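Local coordinates for Amuc_1102 (Akkermansia muciniphila, PDB 7DSZ), which is of unknown function but has an immunoglobulin-like fold related to archaeal type IV pilus proteins and is probably linked to a type IV pilus, at residues C[11-16]-C[141-146]; C[17-22]-C[72-77]; C[54-59]-C[137-142]. All coordinates share one frame; numbering follows the deposited sequence. Where two conformers were deposited one is given.

Overall arrangement
Contacts 2 and 3 join the two sheets of an immunoglobulin-like fold, while contact 1 ties the loop before strand 18-32 to the hairpin end of strand 134-143. Along the chain the segments come as 11-16, 17-22, 54-59, 72-77 and 137-146, so contact 1 encloses contact 2, while contacts 2 and 3 interleave. Strands 18-32 and 50-63 are antiparallel neighbours in one sheet, strands 70-83 and 134-143 in the other. Centre to centre, contacts 1 and 2 are about 7 Å apart, 2 and 3 about 11 Å, and 1 and 3 about 18 Å. Contacts 1 and 3 share strand 134-143. Contacts 1 and 2 also touch the second subunit, placing that end at the assembly interface.

Contact 1 of 3, residues C[11-16]-C[141-146]; sequences TTSNPR and VEYNGK
Thr11 and Ser13 approach the phenol end of Tyr143 without bonding to it directly: Thr11 OG1 stays 4.3 Å from Tyr143 OH, and Ser13 OG is likewise beyond bonding distance. Two waters bridge the gap. One water meets Ser13 OG at 2.6 Å and donates to Tyr143 OH at 3.0 Å. The other accepts from Tyr143 OH at 2.7 Å, near the plane of the ring and at its edge, and donates a hydrogen bond to the backbone oxygen Asn14 O. The hydroxyl thus gives one bond and takes one, which satisfies it at a buried site. Tyr143 reaches that far because CG is anti to the backbone N (chi1 175°), which sends the ring lengthwise toward the 11-16 loop. Over one face of the ring lies Asn144 CG, 3.8 Å above the plane and displaced toward the rim.

Tyr143 to Lys146 form a type I' beta turn, the tight two-residue connection of the hairpin between strands 134-143 and 146-152; both Asn144 and Gly145 carry the positive phi it requires. The opposing loop has two turns closed by side-chain oxygens. In an ST turn, Thr11 OG1 accepts from Ser13 N at 3.0 Å, with an N-H...O angle of 153°. An Asx turn follows, where Arg16 N donates to Asn14 OD1 at 2.8 Å from a position tilted 26° out of the carbonyl plane. Asp72, at a corner of the chain in strand 70-83, bonds the hydroxyls of Thr11 and Thr12, while Asn84 ND2 of the second subunit bonds Thr12 O.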
loop_
_atom_site.group_PDB
_atom_site.type_symbol
_atom_site.label_atom_id
_atom_site.label_comp_id
_atom_site.label_asym_id
_atom_site.label_seq_id
_atom_site.Cartn_x
_atom_site.Cartn_y
_atom_site.Cartn_z
ATOM N N THR C 11 4.475 22.815 -11.055
ATOM C CA THR C 11 3.503 23.450 -10.177
ATOM C C THR C 11 2.227 23.802 -10.946
ATOM O O THR C 11 2.277 24.282 -12.085
ATOM C CB THR C 11 4.122 24.703 -9.528
ATOM O OG1 THR C 11 3.127 25.414 -8.774
ATOM C CG2 THR C 11 4.739 25.632 -10.583
ATOM N N THR C 12 1.075 23.516 -10.328
ATOM C CA THR C 12 -0.221 23.968 -10.833
ATOM C C THR C 12 -0.514 25.415 -10.460
ATOM O O THR C 12 -1.593 25.931 -10.779
ATOM C CB THR C 12 -1.352 23.087 -10.289
ATOM O OG1 THR C 12 -1.431 23.225 -8.861
ATOM C CG2 THR C 12 -1.115 21.651 -10.638
ATOM N N SER C 13 0.412 26.064 -9.780
ATOM C CA SER C 13 0.198 27.364 -9.187
ATOM C C SER C 13 1.200 28.353 -9.771
ATOM O O SER C 13 1.911 28.054 -10.732
ATOM C CB SER C 13 0.312 27.247 -7.671
ATOM O OG SER C 13 1.269 26.266 -7.316
ATOM N N ASN C 14 1.244 29.535 -9.182
ATOM C CA ASN C 14 2.221 30.542 -9.563
ATOM C C ASN C 14 3.630 29.969 -9.426
ATOM O O ASN C 14 4.036 29.613 -8.309
ATOM C CB ASN C 14 2.041 31.770 -8.676
ATOM C CG ASN C 14 2.883 32.947 -9.120
ATOM O OD1 ASN C 14 3.963 32.780 -9.683
ATOM N ND2 ASN C 14 2.392 34.153 -8.854
ATOM N N PRO C 15 4.400 29.848 -10.514
ATOM C CA PRO C 15 5.749 29.273 -10.396
ATOM C C PRO C 15 6.740 30.203 -9.724
ATOM O O PRO C 15 7.814 29.742 -9.313
ATOM C CB PRO C 15 6.143 29.003 -11.855
ATOM C CG PRO C 15 5.368 30.017 -12.627
ATOM C CD PRO C 15 4.058 30.165 -11.911
ATOM N N ARG C 16 6.418 31.487 -9.602
ATOM C CA ARG C 16 7.249 32.412 -8.852
ATOM C C ARG C 16 6.939 32.408 -7.359
ATOM O O ARG C 16 7.692 33.010 -6.588
ATOM C CB ARG C 16 7.088 33.836 -9.403
ATOM C CG ARG C 16 7.440 34.005 -10.888
ATOM C CD ARG C 16 8.906 34.382 -11.103
ATOM N NE ARG C 16 9.808 33.241 -10.942
ATOM C CZ ARG C 16 11.136 33.319 -10.983
ATOM N NH1 ARG C 16 11.730 34.491 -11.175
ATOM N NH2 ARG C 16 11.873 32.224 -10.825
ATOM N N VAL C 141 13.098 20.202 4.986
ATOM C CA VAL C 141 11.887 20.403 4.191
ATOM C C VAL C 141 12.267 21.081 2.886
ATOM O O VAL C 141 12.949 22.114 2.896
ATOM C CB VAL C 141 10.844 21.255 4.939
ATOM C CG1 VAL C 141 9.563 21.362 4.097
ATOM C CG2 VAL C 141 10.546 20.655 6.311
ATOM N N GLU C 142 11.808 20.522 1.769
ATOM C CA GLU C 142 12.041 21.108 0.457
ATOM C C GLU C 142 10.722 21.509 -0.192
ATOM O O GLU C 142 9.698 20.824 -0.041
ATOM C CB GLU C 142 12.800 20.140 -0.461
ATOM C CG GLU C 142 14.200 19.819 0.030
ATOM C CD GLU C 142 14.953 18.859 -0.883
ATOM O OE1 GLU C 142 14.390 18.439 -1.911
ATOM O OE2 GLU C 142 16.112 18.518 -0.562
ATOM N N TYR C 143 10.751 22.632 -0.905
ATOM C CA TYR C 143 9.654 23.051 -1.763
ATOM C C TYR C 143 10.209 23.248 -3.165
ATOM O O TYR C 143 11.171 23.999 -3.353
ATOM C CB TYR C 143 8.990 24.342 -1.263
ATOM C CG TYR C 143 7.937 24.813 -2.237
ATOM C CD1 TYR C 143 6.738 24.124 -2.366
ATOM C CD2 TYR C 143 8.158 25.907 -3.068
ATOM C CE1 TYR C 143 5.778 24.520 -3.266
ATOM C CE2 TYR C 143 7.193 26.314 -3.984
ATOM C CZ TYR C 143 6.006 25.612 -4.075
ATOM O OH TYR C 143 5.026 25.982 -4.974
ATOM N N ASN C 144 9.607 22.568 -4.142
ATOM C CA ASN C 144 10.097 22.584 -5.525
ATOM C C ASN C 144 11.600 22.317 -5.597
ATOM O O ASN C 144 12.340 22.987 -6.319
ATOM C CB ASN C 144 9.746 23.903 -6.214
ATOM C CG ASN C 144 8.315 23.931 -6.721
ATOM O OD1 ASN C 144 7.703 22.885 -6.955
ATOM N ND2 ASN C 144 7.776 25.134 -6.908
ATOM N N GLY C 145 12.063 21.336 -4.830
ATOM C CA GLY C 145 13.451 20.927 -4.910
ATOM C C GLY C 145 14.451 21.827 -4.223
ATOM O O GLY C 145 15.656 21.610 -4.380
ATOM N N LYS C 146 13.998 22.820 -3.463
ATOM C CA LYS C 146 14.863 23.727 -2.726
ATOM C C LYS C 146 14.595 23.605 -1.232
ATOM O O LYS C 146 13.441 23.659 -0.800
ATOM C CB LYS C 146 14.635 25.179 -3.161
ATOM C CG LYS C 146 15.346 26.177 -2.263
ATOM C CD LYS C 146 14.797 27.599 -2.381
ATOM C CE LYS C 146 15.627 28.552 -1.525
ATOM N NZ LYS C 146 15.112 29.952 -1.553
HETATM O O HOH W 1 2.122 25.070 -5.150
HETATM O O HOH W 2 5.905 27.860 -6.732
#

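Contact 2 of 3, residues C[17-22]-C[72-77]; sequences MQVRVS and DALTFK
Val21 and Leu74 mark the closest backbone approach, their CA atoms 9.5 Å apart, a spacing too wide for backbone hydrogen bonds and suited to two facing sheets. Segment 17-22 is on strand 18-32 of the three-stranded sheet, and 72-77 starts at a corner, at Asp72, and runs on into the other sheet, so this is sandwich packing of the immunoglobulin-like fold. The side chains of Val19, Val21 and Leu74 all start toward the opposing strand. Leu74 has CG beside its backbone N, and a chi2 of 179° extends CD1 away from CA. There CD1 meets Val21 CG2 tip to tip at 3.9 Å. The second branch serves the neighbouring valine more loosely, Leu74 CD2 standing 4.3 Å from Val19 CG1. Phe58 and Val60 of strand 50-63, with Tyr143, also touch Leu74. On the outer side of strand 18-32, Arg20 NH1 folds back to donate to Val19 O at 2.7 Å, from above the carbonyl plane (48° out) but nearly within its own guanidinium plane. Between the two segments, by contrast, only methyl groups meet, so this join rests on dispersion and the burial of apolar surface, with no directional bond to fix the strand register.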
loop_
_atom_site.group_PDB
_atom_site.type_symbol
_atom_site.label_atom_id
_atom_site.label_comp_id
_atom_site.label_asym_id
_atom_site.label_seq_id
_atom_site.Cartn_x
_atom_site.Cartn_y
_atom_site.Cartn_z
ATOM N N MET C 17 5.862 31.745 -6.930
ATOM C CA MET C 17 5.539 31.717 -5.505
ATOM C C MET C 17 6.661 31.054 -4.713
ATOM O O MET C 17 7.248 30.055 -5.141
ATOM C CB MET C 17 4.215 30.978 -5.267
ATOM C CG MET C 17 3.807 30.868 -3.796
ATOM S SD MET C 17 2.278 29.898 -3.576
ATOM C CE MET C 17 2.748 28.418 -4.457
ATOM N N GLN C 18 6.989 31.641 -3.569
ATOM C CA GLN C 18 7.964 31.079 -2.656
ATOM C C GLN C 18 7.262 30.742 -1.354
ATOM O O GLN C 18 6.216 31.300 -1.021
ATOM C CB GLN C 18 9.137 32.037 -2.407
ATOM C CG GLN C 18 9.792 32.518 -3.692
ATOM C CD GLN C 18 10.982 33.423 -3.425
ATOM O OE1 GLN C 18 12.026 32.978 -2.958
ATOM N NE2 GLN C 18 10.816 34.699 -3.700
ATOM N N VAL C 19 7.864 29.833 -0.607
ATOM C CA VAL C 19 7.235 29.219 0.549
ATOM C C VAL C 19 8.216 29.248 1.710
ATOM O O VAL C 19 9.418 29.023 1.521
ATOM C CB VAL C 19 6.808 27.773 0.192
ATOM C CG1 VAL C 19 6.527 26.961 1.416
ATOM C CG2 VAL C 19 5.601 27.805 -0.749
ATOM N N ARG C 20 7.706 29.528 2.904
ATOM C CA ARG C 20 8.469 29.440 4.137
ATOM C C ARG C 20 7.769 28.510 5.115
ATOM O O ARG C 20 6.546 28.580 5.295
ATOM C CB ARG C 20 8.654 30.812 4.776
ATOM C CG ARG C 20 9.518 31.731 3.921
ATOM C CD ARG C 20 10.949 31.210 3.852
ATOM N NE ARG C 20 11.809 32.021 2.991
ATOM C CZ ARG C 20 12.060 31.765 1.710
ATOM N NH1 ARG C 20 11.524 30.710 1.101
ATOM N NH2 ARG C 20 12.864 32.569 1.029
ATOM N N VAL C 21 8.555 27.649 5.749
ATOM C CA VAL C 21 8.046 26.631 6.657
ATOM C C VAL C 21 8.642 26.876 8.037
ATOM O O VAL C 21 9.868 26.921 8.195
ATOM C CB VAL C 21 8.385 25.217 6.155
ATOM C CG1 VAL C 21 7.912 24.181 7.152
ATOM C CG2 VAL C 21 7.732 24.984 4.797
ATOM N N SER C 22 7.783 27.065 9.027
ATOM C CA SER C 22 8.205 27.214 10.412
ATOM C C SER C 22 8.113 25.849 11.084
ATOM O O SER C 22 7.015 25.341 11.311
ATOM C CB SER C 22 7.338 28.235 11.142
ATOM O OG SER C 22 7.724 28.322 12.501
ATOM N N ASP C 72 1.014 22.913 -3.644
ATOM C CA ASP C 72 0.960 21.592 -4.270
ATOM C C ASP C 72 1.547 20.508 -3.380
ATOM O O ASP C 72 0.949 19.436 -3.220
ATOM C CB ASP C 72 1.716 21.602 -5.594
ATOM C CG ASP C 72 0.939 22.242 -6.708
ATOM O OD1 ASP C 72 -0.310 22.157 -6.703
ATOM O OD2 ASP C 72 1.598 22.811 -7.601
ATOM N N ALA C 73 2.755 20.735 -2.853
ATOM C CA ALA C 73 3.488 19.675 -2.162
ATOM C C ALA C 73 4.639 20.266 -1.365
ATOM O O ALA C 73 5.107 21.368 -1.642
ATOM C CB ALA C 73 4.043 18.628 -3.133
ATOM N N LEU C 74 5.096 19.491 -0.378
ATOM C CA LEU C 74 6.325 19.731 0.369
ATOM C C LEU C 74 6.972 18.380 0.581
ATOM O O LEU C 74 6.280 17.409 0.910
ATOM C CB LEU C 74 6.066 20.346 1.750
ATOM C CG LEU C 74 5.710 21.802 1.919
ATOM C CD1 LEU C 74 5.498 22.064 3.398
ATOM C CD2 LEU C 74 6.871 22.653 1.357
ATOM N N THR C 75 8.287 18.309 0.435
ATOM C CA THR C 75 9.002 17.067 0.705
ATOM C C THR C 75 9.720 17.177 2.043
ATOM O O THR C 75 10.500 18.109 2.262
ATOM C CB THR C 75 9.982 16.750 -0.425
ATOM O OG1 THR C 75 9.237 16.480 -1.617
ATOM C CG2 THR C 75 10.814 15.522 -0.081
ATOM N N PHE C 76 9.423 16.254 2.949
ATOM C CA PHE C 76 10.088 16.178 4.244
ATOM C C PHE C 76 11.103 15.049 4.198
ATOM O O PHE C 76 10.747 13.917 3.877
ATOM C CB PHE C 76 9.081 15.905 5.365
ATOM C CG PHE C 76 8.374 17.129 5.856
ATOM C CD1 PHE C 76 7.523 17.836 5.016
ATOM C CD2 PHE C 76 8.557 17.573 7.156
ATOM C CE1 PHE C 76 6.859 18.971 5.470
ATOM C CE2 PHE C 76 7.896 18.717 7.617
ATOM C CZ PHE C 76 7.047 19.418 6.755
ATOM N N LYS C 77 12.352 15.348 4.543
ATOM C CA LYS C 77 13.389 14.326 4.643
ATOM C C LYS C 77 13.726 14.142 6.115
ATOM O O LYS C 77 14.094 15.105 6.797
ATOM C CB LYS C 77 14.621 14.719 3.828
ATOM C CG LYS C 77 14.331 14.808 2.348
ATOM C CD LYS C 77 15.542 15.313 1.554
ATOM C CE LYS C 77 15.315 15.138 0.042
ATOM N NZ LYS C 77 16.473 15.664 -0.748
#

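Contact 3 of 3, residues C[54-59]-C[137-142]; sequences FEIPFK and QGVVVE
Phe54 and Gln137 both have CG beside the backbone N, chi1 of Phe54 being -65°, and Gln137 runs on extended from CG, which carries its amide to the edge of the phenylalanine ring. Gln137 OE1 settles there close to the ring plane, 3.6 Å from Phe54 CE1 and 3.6 Å from Phe54 CD1, with the amide turned 68° to the ring. Two residues further along each strand, Ile56 has CG1 anti to the backbone N (chi1 -176°) and projects its CD1 at the branch of Val139. These two meet tip to tip: Ile56 CD1 lies 4.0 Å from Val139 CG2 and 4.1 Å from Val139 CB. The CA atoms of this pair are 8.6 Å apart, against 9.8 Å for those of Phe54 and Gln137. Strand 50-63 of one sheet thus faces strand 134-143 of the other within the core of the immunoglobulin-like sandwich, the centre of the contact lying about 7 Å from that of the chain. Leu26 and Phe76 belong to the same apolar layer. The amide nitrogen Gln137 NE2 bonds Tyr151 OH and Leu26 O, which holds the amide's orientation; its oxygen then faces the ring's C-H edge, probably a mildly favourable electrostatic contact beside an apolar one.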
loop_
_atom_site.group_PDB
_atom_site.type_symbol
_atom_site.label_atom_id
_atom_site.label_comp_id
_atom_site.label_asym_id
_atom_site.label_seq_id
_atom_site.Cartn_x
_atom_site.Cartn_y
_atom_site.Cartn_z
ATOM N N PHE C 54 7.463 9.508 15.353
ATOM C CA PHE C 54 8.223 10.751 15.371
ATOM C C PHE C 54 7.340 11.845 14.794
ATOM O O PHE C 54 6.893 11.730 13.654
ATOM C CB PHE C 54 9.513 10.629 14.555
ATOM C CG PHE C 54 10.505 9.636 15.106
ATOM C CD1 PHE C 54 11.489 10.044 16.005
ATOM C CD2 PHE C 54 10.483 8.310 14.701
ATOM C CE1 PHE C 54 12.432 9.118 16.509
ATOM C CE2 PHE C 54 11.398 7.389 15.198
ATOM C CZ PHE C 54 12.381 7.802 16.100
ATOM N N GLU C 55 7.088 12.901 15.571
ATOM C CA GLU C 55 6.139 13.947 15.190
ATOM C C GLU C 55 6.853 15.285 15.154
ATOM O O GLU C 55 7.575 15.612 16.096
ATOM C CB GLU C 55 4.999 14.034 16.207
ATOM C CG GLU C 55 4.173 12.762 16.332
ATOM C CD GLU C 55 3.047 12.769 15.340
ATOM O OE1 GLU C 55 2.379 13.831 15.223
ATOM O OE2 GLU C 55 2.839 11.739 14.661
ATOM N N ILE C 56 6.640 16.078 14.100
ATOM C CA ILE C 56 7.145 17.442 14.059
ATOM C C ILE C 56 6.043 18.420 13.667
ATOM O O ILE C 56 5.469 18.307 12.577
ATOM C CB ILE C 56 8.378 17.602 13.144
ATOM C CG1 ILE C 56 8.920 19.035 13.218
ATOM C CG2 ILE C 56 8.117 17.160 11.694
ATOM C CD1 ILE C 56 10.401 19.123 12.768
ATOM N N PRO C 57 5.686 19.367 14.531
ATOM C CA PRO C 57 4.722 20.399 14.148
ATOM C C PRO C 57 5.329 21.360 13.149
ATOM O O PRO C 57 6.523 21.661 13.200
ATOM C CB PRO C 57 4.430 21.139 15.463
ATOM C CG PRO C 57 5.076 20.360 16.551
ATOM C CD PRO C 57 6.199 19.557 15.895
ATOM N N PHE C 58 4.485 21.869 12.251
ATOM C CA PHE C 58 4.957 22.901 11.336
ATOM C C PHE C 58 3.794 23.740 10.829
ATOM O O PHE C 58 2.630 23.355 10.934
ATOM C CB PHE C 58 5.751 22.303 10.169
ATOM C CG PHE C 58 4.918 21.594 9.128
ATOM C CD1 PHE C 58 4.599 20.255 9.268
ATOM C CD2 PHE C 58 4.528 22.249 7.978
ATOM C CE1 PHE C 58 3.883 19.592 8.282
ATOM C CE2 PHE C 58 3.812 21.595 6.987
ATOM C CZ PHE C 58 3.478 20.266 7.141
ATOM N N LYS C 59 4.140 24.916 10.294
ATOM C CA LYS C 59 3.181 25.819 9.672
ATOM C C LYS C 59 3.844 26.416 8.437
ATOM O O LYS C 59 5.055 26.654 8.436
ATOM C CB LYS C 59 2.731 26.928 10.648
ATOM C CG LYS C 59 1.772 27.935 10.028
ATOM C CD LYS C 59 1.449 29.062 11.012
ATOM C CE LYS C 59 0.238 28.721 11.840
ATOM N NZ LYS C 59 -0.298 29.926 12.566
ATOM N N GLN C 137 18.735 13.423 15.464
ATOM C CA GLN C 137 17.533 13.626 14.658
ATOM C C GLN C 137 17.731 14.820 13.734
ATOM O O GLN C 137 18.400 15.795 14.086
ATOM C CB GLN C 137 16.280 13.906 15.508
ATOM C CG GLN C 137 15.981 12.847 16.530
ATOM C CD GLN C 137 14.672 13.079 17.264
ATOM O OE1 GLN C 137 13.974 12.128 17.613
ATOM N NE2 GLN C 137 14.351 14.345 17.534
ATOM N N GLY C 138 17.117 14.754 12.557
ATOM C CA GLY C 138 17.101 15.898 11.667
ATOM C C GLY C 138 15.920 15.822 10.727
ATOM O O GLY C 138 15.476 14.731 10.351
ATOM N N VAL C 139 15.402 16.991 10.351
ATOM C CA VAL C 139 14.331 17.097 9.366
ATOM C C VAL C 139 14.672 18.223 8.405
ATOM O O VAL C 139 14.941 19.345 8.840
ATOM C CB VAL C 139 12.964 17.365 10.024
ATOM C CG1 VAL C 139 11.885 17.527 8.953
ATOM C CG2 VAL C 139 12.607 16.234 11.001
ATOM N N VAL C 140 14.652 17.931 7.111
ATOM C CA VAL C 140 14.868 18.922 6.060
ATOM C C VAL C 140 13.616 18.991 5.201
ATOM O O VAL C 140 13.126 17.959 4.736
ATOM C CB VAL C 140 16.098 18.576 5.200
ATOM C CG1 VAL C 140 16.243 19.583 4.039
ATOM C CG2 VAL C 140 17.361 18.549 6.066
ATOM N N VAL C 141 13.098 20.202 4.986
ATOM C CA VAL C 141 11.887 20.403 4.191
ATOM C C VAL C 141 12.267 21.081 2.886
ATOM O O VAL C 141 12.949 22.114 2.896
ATOM C CB VAL C 141 10.844 21.255 4.939
ATOM C CG1 VAL C 141 9.563 21.362 4.097
ATOM C CG2 VAL C 141 10.546 20.655 6.311
ATOM N N GLU C 142 11.808 20.522 1.769
ATOM C CA GLU C 142 12.041 21.108 0.457
ATOM C C GLU C 142 10.722 21.509 -0.192
ATOM O O GLU C 142 9.698 20.824 -0.041
ATOM C CB GLU C 142 12.800 20.140 -0.461
ATOM C CG GLU C 142 14.200 19.819 0.030
ATOM C CD GLU C 142 14.953 18.859 -0.883
ATOM O OE1 GLU C 142 14.390 18.439 -1.911
ATOM O OE2 GLU C 142 16.112 18.518 -0.562
#